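Local coordinates for protein putative methyltransferase from antibiotic biosynthesis pathway (Anabaena variabilis ATCC 29413, PDB 3EGE) that probably transfers methyl groups from S-adenosylmethionine to an unidentified acceptor, perhaps in antibiotic biosynthesis, at residues Q14-I22 / F178-F188. Numbering follows the deposited sequence.
Sequences QTRVPDIRI and FLLPHDLSDLF
Asp19 reaches across to Ser185, whose backbone N donates to the anti lone pair of Asp19 OD2 at 2.9 Å and a nearly straight 171°. With CG anti to the backbone N (chi1 -167°), the same carboxylate turns OD1 to Arg21 N, 3.0 Å away, the capping bond of an N-cap residue. Each oxygen also accepts a bond from Arg21, gripped side-on: NE to OD1 and NH2 to OD2, both within 2° of the guanidinium plane, which makes two bonds per oxygen. The far end of Arg21 gives NH1 to Asp183 OD1 at 3.0 Å, and NH2 approaches that oxygen from the same face, completing a salt-bridge network that fixes the rotation of the guanidinium. Pro181 CG lies 3.5 Å above the centre of one face.

Backbone pairing is confined to a single bridge, Arg16 with Asp186, flanked by Leu187 N to Thr15 O at 3.0 Å. Ser185 OG donates to Val17 O at 2.8 Å, from above the carbonyl plane. Arg16, bent at chi2 and chi3, puts NE 2.9 Å from Asp186 OD1; one water joins its NH2 to Asp186 OD2, which is also hydrogen-bonded to Tyr48 OH, as is Asp19 N, while NH1 is taken by Gly207 O. A second water accepts from Thr15 OG1 and donates to Leu187 O.

Ile22 adds the apolar part: CG1 meets Phe178 CZ at 3.6 Å, and CD1 reaches the edge of the Phe188 ring. The contact ties the start of helix 20-30 to the end of strand 172-181 and the loop beyond, with helix 47-53 against Pro18 and Ile22, helix 202-206 against Leu187, and strand 252-258 beside Phe178.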
loop_
_atom_site.group_PDB
_atom_site.type_symbol
_atom_site.label_atom_id
_atom_site.label_comp_id
_atom_site.label_asym_id
_atom_site.label_seq_id
_atom_site.Cartn_x
_atom_site.Cartn_y
_atom_site.Cartn_z
ATOM N N GLN A 14 -5.948 -9.228 9.425
ATOM C CA GLN A 14 -5.780 -10.602 9.954
ATOM C C GLN A 14 -4.604 -11.203 9.166
ATOM O O GLN A 14 -3.723 -11.836 9.755
ATOM C CB GLN A 14 -7.049 -11.431 9.739
ATOM C CG GLN A 14 -6.972 -12.877 10.231
ATOM C CD GLN A 14 -8.066 -13.751 9.628
ATOM O OE1 GLN A 14 -9.215 -13.742 10.090
ATOM N NE2 GLN A 14 -7.701 -14.537 8.606
ATOM N N THR A 15 -4.661 -11.069 7.831
ATOM C CA THR A 15 -3.564 -11.408 6.920
ATOM C C THR A 15 -2.767 -10.143 6.494
ATOM O O THR A 15 -1.687 -10.274 5.934
ATOM C CB THR A 15 -4.066 -12.186 5.671
ATOM O OG1 THR A 15 -4.961 -11.373 4.907
ATOM C CG2 THR A 15 -4.763 -13.486 6.077
ATOM N N ARG A 16 -3.296 -8.939 6.757
ATOM C CA ARG A 16 -2.636 -7.647 6.446
ATOM C C ARG A 16 -1.986 -7.085 7.709
ATOM O O ARG A 16 -2.254 -5.969 8.150
ATOM C CB ARG A 16 -3.657 -6.662 5.865
ATOM C CG ARG A 16 -4.391 -7.160 4.625
ATOM C CD ARG A 16 -3.455 -7.345 3.453
ATOM N NE ARG A 16 -2.867 -6.085 3.008
ATOM C CZ ARG A 16 -3.490 -5.165 2.268
ATOM N NH1 ARG A 16 -4.722 -5.336 1.830
ATOM N NH2 ARG A 16 -2.851 -4.057 1.925
ATOM N N VAL A 17 -1.094 -7.887 8.270
ATOM C CA VAL A 17 -0.398 -7.569 9.516
ATOM C C VAL A 17 0.769 -6.655 9.085
ATOM O O VAL A 17 1.591 -7.073 8.257
ATOM C CB VAL A 17 0.096 -8.886 10.184
ATOM C CG1 VAL A 17 0.830 -8.598 11.495
ATOM C CG2 VAL A 17 -1.113 -9.907 10.362
ATOM N N PRO A 18 0.826 -5.397 9.589
ATOM C CA PRO A 18 1.889 -4.477 9.114
ATOM C C PRO A 18 3.289 -5.054 9.308
ATOM O O PRO A 18 3.567 -5.639 10.349
ATOM C CB PRO A 18 1.673 -3.197 9.950
ATOM C CG PRO A 18 0.275 -3.263 10.423
ATOM C CD PRO A 18 -0.039 -4.741 10.594
ATOM N N ASP A 19 4.126 -4.939 8.280
ATOM C CA ASP A 19 5.466 -5.505 8.295
ATOM C C ASP A 19 6.440 -4.442 8.757
ATOM O O ASP A 19 6.382 -3.308 8.271
ATOM C CB ASP A 19 5.827 -6.034 6.913
ATOM C CG ASP A 19 7.055 -6.904 6.944
ATOM O OD1 ASP A 19 8.166 -6.353 7.045
ATOM O OD2 ASP A 19 6.884 -8.140 6.871
ATOM N N ILE A 20 7.341 -4.832 9.674
ATOM C CA ILE A 20 8.313 -3.920 10.308
ATOM C C ILE A 20 9.288 -3.268 9.310
ATOM O O ILE A 20 9.804 -2.181 9.569
ATOM C CB ILE A 20 9.108 -4.627 11.459
ATOM C CG1 ILE A 20 9.735 -3.593 12.424
ATOM C CG2 ILE A 20 10.157 -5.620 10.899
ATOM C CD1 ILE A 20 10.572 -4.229 13.602
ATOM N N ARG A 21 9.547 -3.944 8.190
ATOM C CA ARG A 21 10.406 -3.397 7.128
ATOM C C ARG A 21 9.741 -2.250 6.385
ATOM O O ARG A 21 10.413 -1.296 5.992
ATOM C CB ARG A 21 10.858 -4.494 6.182
ATOM C CG ARG A 21 11.836 -5.407 6.868
ATOM C CD ARG A 21 12.001 -6.681 6.166
ATOM N NE ARG A 21 10.780 -7.495 6.185
ATOM C CZ ARG A 21 10.717 -8.751 5.754
ATOM N NH1 ARG A 21 11.812 -9.388 5.354
ATOM N NH2 ARG A 21 9.567 -9.399 5.786
ATOM N N ILE A 22 8.422 -2.343 6.210
ATOM C CA ILE A 22 7.654 -1.254 5.623
ATOM C C ILE A 22 7.621 -0.084 6.633
ATOM O O ILE A 22 7.897 1.053 6.248
ATOM C CB ILE A 22 6.258 -1.694 5.178
ATOM C CG1 ILE A 22 6.392 -2.779 4.090
ATOM C CG2 ILE A 22 5.479 -0.489 4.645
ATOM C CD1 ILE A 22 5.080 -3.267 3.511
ATOM N N PHE A 178 10.593 -0.121 -3.530
ATOM C CA PHE A 178 10.491 -0.967 -2.355
ATOM C C PHE A 178 10.392 -2.378 -2.970
ATOM O O PHE A 178 9.315 -2.801 -3.445
ATOM C CB PHE A 178 9.310 -0.653 -1.433
ATOM C CG PHE A 178 9.171 -1.657 -0.317
ATOM C CD1 PHE A 178 10.099 -1.674 0.734
ATOM C CD2 PHE A 178 8.159 -2.636 -0.349
ATOM C CE1 PHE A 178 10.016 -2.637 1.771
ATOM C CE2 PHE A 178 8.062 -3.611 0.681
ATOM C CZ PHE A 178 9.003 -3.620 1.733
ATOM N N LEU A 179 11.525 -3.075 -2.985
ATOM C CA LEU A 179 11.603 -4.460 -3.477
ATOM C C LEU A 179 10.951 -5.278 -2.381
ATOM O O LEU A 179 11.163 -4.999 -1.192
ATOM C CB LEU A 179 13.051 -4.898 -3.697
ATOM C CG LEU A 179 13.868 -4.023 -4.674
ATOM C CD1 LEU A 179 15.362 -4.424 -4.710
ATOM C CD2 LEU A 179 13.253 -4.049 -6.062
ATOM N N LEU A 180 10.133 -6.246 -2.768
ATOM C CA LEU A 180 9.390 -7.051 -1.803
ATOM C C LEU A 180 10.202 -8.234 -1.275
ATOM O O LEU A 180 10.644 -9.059 -2.078
ATOM C CB LEU A 180 8.117 -7.606 -2.432
ATOM C CG LEU A 180 7.064 -6.647 -2.995
ATOM C CD1 LEU A 180 5.816 -7.486 -3.442
ATOM C CD2 LEU A 180 6.694 -5.552 -1.996
ATOM N N PRO A 181 10.400 -8.332 0.064
ATOM C CA PRO A 181 11.011 -9.555 0.604
ATOM C C PRO A 181 10.075 -10.740 0.386
ATOM O O PRO A 181 8.891 -10.551 0.153
ATOM C CB PRO A 181 11.144 -9.272 2.097
ATOM C CG PRO A 181 10.931 -7.782 2.258
ATOM C CD PRO A 181 10.125 -7.335 1.121
ATOM N N HIS A 182 10.613 -11.946 0.463
ATOM C CA HIS A 182 9.825 -13.162 0.255
ATOM C C HIS A 182 8.915 -13.529 1.430
ATOM O O HIS A 182 8.004 -14.319 1.230
ATOM C CB HIS A 182 10.743 -14.350 -0.045
ATOM C CG HIS A 182 11.528 -14.820 1.144
ATOM N ND1 HIS A 182 11.115 -15.869 1.937
ATOM C CD2 HIS A 182 12.670 -14.351 1.700
ATOM C CE1 HIS A 182 11.984 -16.041 2.915
ATOM N NE2 HIS A 182 12.931 -15.127 2.799
ATOM N N ASP A 183 9.151 -12.952 2.624
ATOM C CA ASP A 183 8.424 -13.292 3.870
ATOM C C ASP A 183 7.678 -12.125 4.536
ATOM O O ASP A 183 7.620 -12.026 5.775
ATOM C CB ASP A 183 9.371 -14.010 4.855
ATOM C CG ASP A 183 10.638 -13.230 5.151
ATOM O OD1 ASP A 183 10.809 -12.153 4.548
ATOM O OD2 ASP A 183 11.483 -13.710 5.956
ATOM N N LEU A 184 7.071 -11.263 3.714
ATOM C CA LEU A 184 6.256 -10.145 4.223
ATOM C C LEU A 184 5.032 -10.655 5.004
ATOM O O LEU A 184 4.337 -11.579 4.568
ATOM C CB LEU A 184 5.748 -9.224 3.104
ATOM C CG LEU A 184 6.702 -8.252 2.438
ATOM C CD1 LEU A 184 6.040 -7.671 1.190
ATOM C CD2 LEU A 184 7.120 -7.127 3.411
ATOM N N SER A 185 4.804 -10.039 6.161
ATOM C CA SER A 185 3.650 -10.337 7.024
ATOM C C SER A 185 2.352 -9.737 6.452
ATOM O O SER A 185 1.263 -10.228 6.716
ATOM C CB SER A 185 3.901 -9.782 8.435
ATOM O OG SER A 185 4.022 -8.369 8.409
ATOM N N ASP A 186 2.508 -8.667 5.678
ATOM C CA ASP A 186 1.425 -7.899 5.090
ATOM C C ASP A 186 1.094 -8.524 3.736
ATOM O O ASP A 186 1.783 -8.281 2.736
ATOM C CB ASP A 186 1.892 -6.435 4.973
ATOM C CG ASP A 186 0.771 -5.460 4.679
ATOM O OD1 ASP A 186 -0.401 -5.827 4.506
ATOM O OD2 ASP A 186 1.102 -4.273 4.618
ATOM N N LEU A 187 0.013 -9.310 3.704
ATOM C CA LEU A 187 -0.363 -10.074 2.525
ATOM C C LEU A 187 -1.252 -9.301 1.577
ATOM O O LEU A 187 -2.409 -9.651 1.348
ATOM C CB LEU A 187 -0.971 -11.442 2.910
ATOM C CG LEU A 187 -0.094 -12.374 3.787
ATOM C CD1 LEU A 187 -0.805 -13.750 4.030
ATOM C CD2 LEU A 187 1.308 -12.570 3.190
ATOM N N PHE A 188 -0.671 -8.233 1.028
ATOM C CA PHE A 188 -1.274 -7.494 -0.068
ATOM C C PHE A 188 -1.055 -8.318 -1.371
ATOM O O PHE A 188 -0.334 -9.326 -1.378
ATOM C CB PHE A 188 -0.815 -6.033 -0.165
ATOM C CG PHE A 188 0.658 -5.822 -0.146
ATOM C CD1 PHE A 188 1.409 -5.946 -1.309
ATOM C CD2 PHE A 188 1.300 -5.430 1.040
ATOM C CE1 PHE A 188 2.819 -5.710 -1.295
ATOM C CE2 PHE A 188 2.694 -5.188 1.070
ATOM C CZ PHE A 188 3.449 -5.328 -0.102
HETATM O O HOH W 1 -4.264 -10.971 2.569
HETATM O O HOH W 2 -0.827 -2.829 3.717
#